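Local coordinates for uncharacterized protein (Legionella longbeachae NSW150, PDB 4JZA), which probably removes the 3-phosphate from phosphatidylinositol 3-phosphate, acting on host lipids as a phosphoinositide phosphatase, at residues L180-R194 with S305-F319. Residues are numbered along the deposited sequence; the frame is centred on the assembly and turned at random.
Sequences LIKAKKYPKTPGWLR and SLPQWYWVLSEHQQF
This contact is probably the junction where the two ends of the helical insertion meet, since the 110 residues between its segments are largely helical and hold no strand; within 180-194 a Schellman motif, K185 at C-prime, ends helix 172-183. I181 meets L306, W309 and Y310: its CG1 sits over the centre of one face of the Y310 phenol, 4.2 Å from the centroid, and CD1 reaches CH2 of the W309 indole. L306 splits its two methyls, CD2 going to L180 CB and I181 CG1, while CD1 meets CG of the P187 ring. On the Y310 side chain, CG lies anti to the backbone N (chi1 175°), and the phenol points across the gap to donate from OH to P187 O at 2.7 Å, that carbonyl lying at the ring's edge. T189 is held by several polar bonds: OG1 gives a hydrogen bond to W311 O (2.7 Å) and accepts a weak one from Q318 NE2, while N donates to a lone pair of Q318 OE1 at 2.9 Å. R194 comes in end-on, NH1 and NH2 both gripping L313 O at 2.9 and 2.8 Å, with that oxygen in the guanidinium plane; only the NH2 bond follows a carbonyl lone pair. K188 bends at chi2 and chi4, which sets CE over the centre of one face of the F319 ring, 3.4 Å from its centroid, in CH-pi contact; NZ adds a cation-pi contact, bonds back to Y186 O and pairs with E322. Around this, W309 NE1 bonds E177 on helix 172-183 and its indole touches helix 388-402; W311 NE1 bonds I303 O, and its ring, with L193 CD2 over one face, Y310 CD2 over the other and P187 CG near CH2, also meets C205 on helix 198-206. Helix 315-325, N-capped by S314, continues past the contact and sets E322 and L325 against Y186.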
loop_
_atom_site.group_PDB
_atom_site.type_symbol
_atom_site.label_atom_id
_atom_site.label_comp_id
_atom_site.label_asym_id
_atom_site.label_seq_id
_atom_site.Cartn_x
_atom_site.Cartn_y
_atom_site.Cartn_z
ATOM N N LEU A 180 2.200 -19.655 -15.193
ATOM C CA LEU A 180 3.437 -20.337 -14.856
ATOM C C LEU A 180 3.700 -20.365 -13.323
ATOM O O LEU A 180 4.103 -21.388 -12.755
ATOM C CB LEU A 180 4.627 -19.656 -15.543
ATOM C CG LEU A 180 4.830 -19.932 -17.020
ATOM C CD1 LEU A 180 5.926 -19.028 -17.589
ATOM C CD2 LEU A 180 5.187 -21.395 -17.248
ATOM N N ILE A 181 3.517 -19.218 -12.667
ATOM C CA ILE A 181 3.715 -19.123 -11.230
ATOM C C ILE A 181 2.900 -20.219 -10.501
ATOM O O ILE A 181 3.446 -20.935 -9.677
ATOM C CB ILE A 181 3.416 -17.683 -10.727
ATOM C CG1 ILE A 181 4.481 -16.706 -11.236
ATOM C CG2 ILE A 181 3.419 -17.601 -9.200
ATOM C CD1 ILE A 181 4.040 -15.261 -11.261
ATOM N N LYS A 182 1.620 -20.386 -10.833
ATOM C CA LYS A 182 0.838 -21.440 -10.218
ATOM C C LYS A 182 1.332 -22.806 -10.602
ATOM O O LYS A 182 1.357 -23.731 -9.795
ATOM C CB LYS A 182 -0.589 -21.428 -10.673
ATOM C CG LYS A 182 -1.333 -20.169 -10.386
ATOM C CD LYS A 182 -2.798 -20.353 -10.743
ATOM C CE LYS A 182 -3.528 -21.248 -9.749
ATOM N NZ LYS A 182 -4.995 -21.189 -9.989
ATOM N N ALA A 183 1.699 -22.975 -11.857
ATOM C CA ALA A 183 2.058 -24.317 -12.277
ATOM C C ALA A 183 3.349 -24.771 -11.583
ATOM O O ALA A 183 3.527 -25.986 -11.386
ATOM C CB ALA A 183 2.155 -24.410 -13.783
ATOM N N LYS A 184 4.215 -23.815 -11.200
ATOM C CA LYS A 184 5.451 -24.119 -10.483
ATOM C C LYS A 184 5.271 -24.093 -8.997
ATOM O O LYS A 184 6.243 -24.200 -8.239
ATOM C CB LYS A 184 6.604 -23.221 -10.966
ATOM C CG LYS A 184 6.826 -23.419 -12.456
ATOM C CD LYS A 184 8.078 -22.789 -13.001
ATOM C CE LYS A 184 8.076 -22.919 -14.531
ATOM N NZ LYS A 184 8.675 -24.207 -15.013
ATOM N N LYS A 185 4.017 -24.003 -8.564
ATOM C CA LYS A 185 3.698 -23.992 -7.138
ATOM C C LYS A 185 4.367 -22.844 -6.379
ATOM O O LYS A 185 4.884 -23.068 -5.297
ATOM C CB LYS A 185 4.104 -25.311 -6.483
ATOM C CG LYS A 185 3.978 -26.496 -7.408
ATOM C CD LYS A 185 2.859 -27.430 -7.039
ATOM C CE LYS A 185 2.756 -28.509 -8.109
ATOM N NZ LYS A 185 2.675 -29.868 -7.518
ATOM N N TYR A 186 4.377 -21.633 -6.940
ATOM C CA TYR A 186 4.671 -20.458 -6.147
ATOM C C TYR A 186 6.053 -20.505 -5.514
ATOM O O TYR A 186 6.185 -20.273 -4.304
ATOM C CB TYR A 186 3.614 -20.315 -5.032
ATOM C CG TYR A 186 2.207 -20.506 -5.538
ATOM C CD1 TYR A 186 1.592 -19.524 -6.293
ATOM C CD2 TYR A 186 1.502 -21.684 -5.309
ATOM C CE1 TYR A 186 0.303 -19.682 -6.777
ATOM C CE2 TYR A 186 0.210 -21.856 -5.802
ATOM C CZ TYR A 186 -0.394 -20.834 -6.535
ATOM O OH TYR A 186 -1.671 -20.955 -7.085
ATOM N N PRO A 187 7.097 -20.790 -6.316
ATOM C CA PRO A 187 8.423 -20.737 -5.709
ATOM C C PRO A 187 8.736 -19.322 -5.210
ATOM O O PRO A 187 8.284 -18.338 -5.785
ATOM C CB PRO A 187 9.347 -21.127 -6.847
ATOM C CG PRO A 187 8.659 -20.632 -8.046
ATOM C CD PRO A 187 7.184 -20.825 -7.782
ATOM N N LYS A 188 9.466 -19.259 -4.114
ATOM C CA LYS A 188 9.817 -18.022 -3.477
ATOM C C LYS A 188 11.225 -17.635 -3.787
ATOM O O LYS A 188 12.053 -18.459 -4.148
ATOM C CB LYS A 188 9.710 -18.191 -1.985
ATOM C CG LYS A 188 8.343 -18.661 -1.514
ATOM C CD LYS A 188 7.237 -17.769 -2.064
ATOM C CE LYS A 188 5.921 -18.121 -1.409
ATOM N NZ LYS A 188 5.453 -19.468 -1.840
ATOM N N THR A 189 11.526 -16.363 -3.635
ATOM C CA THR A 189 12.840 -15.923 -4.038
ATOM C C THR A 189 13.832 -16.438 -3.010
ATOM O O THR A 189 13.600 -16.292 -1.834
ATOM C CB THR A 189 12.905 -14.420 -4.214
ATOM O OG1 THR A 189 11.917 -14.031 -5.197
ATOM C CG2 THR A 189 14.324 -14.054 -4.666
ATOM N N PRO A 190 14.902 -17.102 -3.460
ATOM C CA PRO A 190 15.878 -17.483 -2.463
ATOM C C PRO A 190 16.825 -16.326 -2.199
ATOM O O PRO A 190 17.192 -15.590 -3.154
ATOM C CB PRO A 190 16.629 -18.642 -3.134
ATOM C CG PRO A 190 16.490 -18.421 -4.611
ATOM C CD PRO A 190 15.341 -17.464 -4.818
ATOM N N GLY A 191 17.251 -16.215 -0.934
ATOM C CA GLY A 191 18.180 -15.160 -0.456
ATOM C C GLY A 191 19.380 -14.848 -1.343
ATOM O O GLY A 191 19.750 -13.687 -1.516
ATOM N N TRP A 192 19.992 -15.883 -1.893
ATOM C CA TRP A 192 21.157 -15.695 -2.721
ATOM C C TRP A 192 20.882 -14.869 -3.927
ATOM O O TRP A 192 21.791 -14.198 -4.443
ATOM C CB TRP A 192 21.741 -17.037 -3.139
ATOM C CG TRP A 192 20.939 -17.895 -4.069
ATOM C CD1 TRP A 192 20.144 -18.981 -3.727
ATOM C CD2 TRP A 192 20.955 -17.838 -5.514
ATOM N NE1 TRP A 192 19.648 -19.575 -4.900
ATOM C CE2 TRP A 192 20.136 -18.898 -5.993
ATOM C CE3 TRP A 192 21.578 -16.991 -6.439
ATOM C CZ2 TRP A 192 19.904 -19.103 -7.352
ATOM C CZ3 TRP A 192 21.344 -17.184 -7.811
ATOM C CH2 TRP A 192 20.514 -18.226 -8.251
ATOM N N LEU A 193 19.634 -14.920 -4.394
ATOM C CA LEU A 193 19.242 -14.172 -5.610
ATOM C C LEU A 193 19.043 -12.727 -5.293
ATOM O O LEU A 193 19.431 -11.854 -6.069
ATOM C CB LEU A 193 17.962 -14.738 -6.179
ATOM C CG LEU A 193 17.539 -14.283 -7.572
ATOM C CD1 LEU A 193 18.621 -14.383 -8.642
ATOM C CD2 LEU A 193 16.360 -15.141 -7.937
ATOM N N ARG A 194 18.464 -12.489 -4.119
ATOM C CA ARG A 194 18.307 -11.148 -3.618
ATOM C C ARG A 194 19.621 -10.457 -3.412
ATOM O O ARG A 194 19.724 -9.286 -3.700
ATOM C CB ARG A 194 17.567 -11.157 -2.307
ATOM C CG ARG A 194 16.103 -11.495 -2.457
ATOM C CD ARG A 194 15.370 -11.237 -1.158
ATOM N NE ARG A 194 14.063 -11.896 -1.155
ATOM C CZ ARG A 194 13.000 -11.485 -1.863
ATOM N NH1 ARG A 194 13.074 -10.429 -2.663
ATOM N NH2 ARG A 194 11.855 -12.135 -1.768
ATOM N N SER A 305 12.841 -19.504 -15.636
ATOM C CA SER A 305 11.478 -19.959 -15.983
ATOM C C SER A 305 10.344 -18.987 -15.626
ATOM O O SER A 305 9.274 -19.060 -16.204
ATOM C CB SER A 305 11.191 -21.272 -15.271
ATOM O OG SER A 305 11.969 -22.281 -15.843
ATOM N N LEU A 306 10.570 -18.150 -14.619
ATOM C CA LEU A 306 9.627 -17.152 -14.202
ATOM C C LEU A 306 10.216 -15.774 -14.445
ATOM O O LEU A 306 11.394 -15.589 -14.513
ATOM C CB LEU A 306 9.301 -17.335 -12.743
ATOM C CG LEU A 306 8.504 -18.598 -12.519
ATOM C CD1 LEU A 306 8.357 -18.882 -11.017
ATOM C CD2 LEU A 306 7.158 -18.481 -13.212
ATOM N N PRO A 307 9.368 -14.790 -14.591
ATOM C CA PRO A 307 9.826 -13.450 -14.921
ATOM C C PRO A 307 10.504 -12.700 -13.792
ATOM O O PRO A 307 10.177 -12.882 -12.626
ATOM C CB PRO A 307 8.544 -12.751 -15.291
ATOM C CG PRO A 307 7.505 -13.465 -14.482
ATOM C CD PRO A 307 7.902 -14.885 -14.451
ATOM N N GLN A 308 11.452 -11.849 -14.173
ATOM C CA GLN A 308 12.281 -11.100 -13.233
ATOM C C GLN A 308 11.457 -10.187 -12.312
ATOM O O GLN A 308 11.788 -10.030 -11.151
ATOM C CB GLN A 308 13.322 -10.327 -14.024
ATOM C CG GLN A 308 14.423 -9.677 -13.226
ATOM C CD GLN A 308 15.359 -8.867 -14.125
ATOM O OE1 GLN A 308 14.997 -8.481 -15.244
ATOM N NE2 GLN A 308 16.562 -8.588 -13.634
ATOM N N TRP A 309 10.358 -9.615 -12.792
ATOM C CA TRP A 309 9.500 -8.864 -11.896
ATOM C C TRP A 309 9.006 -9.691 -10.719
ATOM O O TRP A 309 8.777 -9.157 -9.657
ATOM C CB TRP A 309 8.324 -8.221 -12.617
ATOM C CG TRP A 309 7.288 -9.112 -13.166
ATOM C CD1 TRP A 309 7.080 -9.384 -14.466
ATOM C CD2 TRP A 309 6.268 -9.784 -12.442
ATOM N NE1 TRP A 309 5.995 -10.198 -14.611
ATOM C CE2 TRP A 309 5.487 -10.470 -13.367
ATOM C CE3 TRP A 309 5.929 -9.868 -11.089
ATOM C CZ2 TRP A 309 4.374 -11.255 -12.981
ATOM C CZ3 TRP A 309 4.812 -10.653 -10.706
ATOM C CH2 TRP A 309 4.057 -11.317 -11.650
ATOM N N TYR A 310 8.825 -10.987 -10.901
ATOM C CA TYR A 310 8.314 -11.840 -9.841
ATOM C C TYR A 310 9.386 -11.996 -8.793
ATOM O O TYR A 310 9.111 -11.856 -7.597
ATOM C CB TYR A 310 7.900 -13.201 -10.387
ATOM C CG TYR A 310 7.478 -14.143 -9.346
ATOM C CD1 TYR A 310 6.284 -13.946 -8.665
ATOM C CD2 TYR A 310 8.263 -15.245 -9.007
ATOM C CE1 TYR A 310 5.881 -14.819 -7.663
ATOM C CE2 TYR A 310 7.859 -16.123 -8.001
ATOM C CZ TYR A 310 6.663 -15.908 -7.328
ATOM O OH TYR A 310 6.221 -16.756 -6.314
ATOM N N TRP A 311 10.624 -12.232 -9.225
ATOM C CA TRP A 311 11.703 -12.551 -8.264
ATOM C C TRP A 311 12.101 -11.393 -7.337
ATOM O O TRP A 311 12.647 -11.612 -6.278
ATOM C CB TRP A 311 12.957 -13.089 -8.988
ATOM C CG TRP A 311 12.756 -14.397 -9.747
ATOM C CD1 TRP A 311 12.906 -14.580 -11.071
ATOM C CD2 TRP A 311 12.373 -15.673 -9.206
ATOM N NE1 TRP A 311 12.632 -15.882 -11.398
ATOM C CE2 TRP A 311 12.314 -16.574 -10.264
ATOM C CE3 TRP A 311 12.106 -16.138 -7.924
ATOM C CZ2 TRP A 311 11.974 -17.899 -10.094
ATOM C CZ3 TRP A 311 11.774 -17.474 -7.756
ATOM C CH2 TRP A 311 11.728 -18.333 -8.820
ATOM N N VAL A 312 11.860 -10.161 -7.738
ATOM C CA VAL A 312 12.162 -9.022 -6.862
ATOM C C VAL A 312 11.077 -8.783 -5.776
ATOM O O VAL A 312 11.298 -8.052 -4.782
ATOM C CB VAL A 312 12.440 -7.750 -7.672
ATOM C CG1 VAL A 312 13.611 -7.980 -8.611
ATOM C CG2 VAL A 312 11.218 -7.321 -8.460
ATOM N N LEU A 313 9.919 -9.408 -5.932
ATOM C CA LEU A 313 8.922 -9.273 -4.908
ATOM C C LEU A 313 9.519 -9.760 -3.591
ATOM O O LEU A 313 10.312 -10.661 -3.589
ATOM C CB LEU A 313 7.672 -10.083 -5.248
ATOM C CG LEU A 313 6.840 -9.597 -6.417
ATOM C CD1 LEU A 313 5.666 -10.516 -6.607
ATOM C CD2 LEU A 313 6.356 -8.188 -6.179
ATOM N N SER A 314 9.168 -9.108 -2.481
ATOM C CA SER A 314 9.477 -9.572 -1.168
ATOM C C SER A 314 8.798 -10.892 -0.954
ATOM O O SER A 314 7.878 -11.271 -1.663
ATOM C CB SER A 314 8.947 -8.597 -0.137
ATOM O OG SER A 314 7.523 -8.629 -0.046
ATOM N N GLU A 315 9.230 -11.601 0.057
ATOM C CA GLU A 315 8.697 -12.910 0.258
ATOM C C GLU A 315 7.210 -12.859 0.665
ATOM O O GLU A 315 6.400 -13.691 0.271
ATOM C CB GLU A 315 9.524 -13.643 1.308
ATOM C CG GLU A 315 9.100 -15.090 1.422
ATOM C CD GLU A 315 9.676 -15.799 2.622
ATOM O OE1 GLU A 315 10.304 -16.852 2.391
ATOM O OE2 GLU A 315 9.477 -15.332 3.771
ATOM N N HIS A 316 6.864 -11.895 1.486
ATOM C CA HIS A 316 5.482 -11.755 1.875
ATOM C C HIS A 316 4.583 -11.432 0.666
ATOM O O HIS A 316 3.481 -11.990 0.536
ATOM C CB HIS A 316 5.305 -10.788 3.080
ATOM C CG HIS A 316 5.720 -9.380 2.821
ATOM N ND1 HIS A 316 6.953 -8.892 3.186
ATOM C CD2 HIS A 316 5.068 -8.355 2.230
ATOM C CE1 HIS A 316 7.055 -7.627 2.821
ATOM N NE2 HIS A 316 5.923 -7.276 2.234
ATOM N N GLN A 317 5.051 -10.578 -0.240
ATOM C CA GLN A 317 4.227 -10.269 -1.389
ATOM C C GLN A 317 3.929 -11.589 -2.132
ATOM O O GLN A 317 2.824 -11.799 -2.607
ATOM C CB GLN A 317 4.921 -9.263 -2.337
ATOM C CG GLN A 317 4.962 -7.831 -1.831
ATOM C CD GLN A 317 4.011 -6.869 -2.519
ATOM O OE1 GLN A 317 3.543 -7.065 -3.656
ATOM N NE2 GLN A 317 3.740 -5.809 -1.832
ATOM N N GLN A 318 4.920 -12.467 -2.219
ATOM C CA GLN A 318 4.792 -13.694 -3.023
ATOM C C GLN A 318 3.745 -14.607 -2.410
ATOM O O GLN A 318 2.889 -15.130 -3.134
ATOM C CB GLN A 318 6.121 -14.383 -3.214
ATOM C CG GLN A 318 7.181 -13.448 -3.790
ATOM C CD GLN A 318 8.476 -14.135 -4.210
ATOM O OE1 GLN A 318 9.218 -14.704 -3.416
ATOM N NE2 GLN A 318 8.754 -14.056 -5.462
ATOM N N PHE A 319 3.752 -14.717 -1.088
ATOM C CA PHE A 319 2.719 -15.482 -0.411
ATOM C C PHE A 319 1.379 -14.821 -0.589
ATOM O O PHE A 319 0.393 -15.511 -0.741
ATOM C CB PHE A 319 2.983 -15.651 1.082
ATOM C CG PHE A 319 3.956 -16.750 1.423
ATOM C CD1 PHE A 319 3.580 -18.082 1.335
ATOM C CD2 PHE A 319 5.221 -16.449 1.889
ATOM C CE1 PHE A 319 4.441 -19.095 1.693
ATOM C CE2 PHE A 319 6.098 -17.459 2.248
ATOM C CZ PHE A 319 5.701 -18.786 2.163
#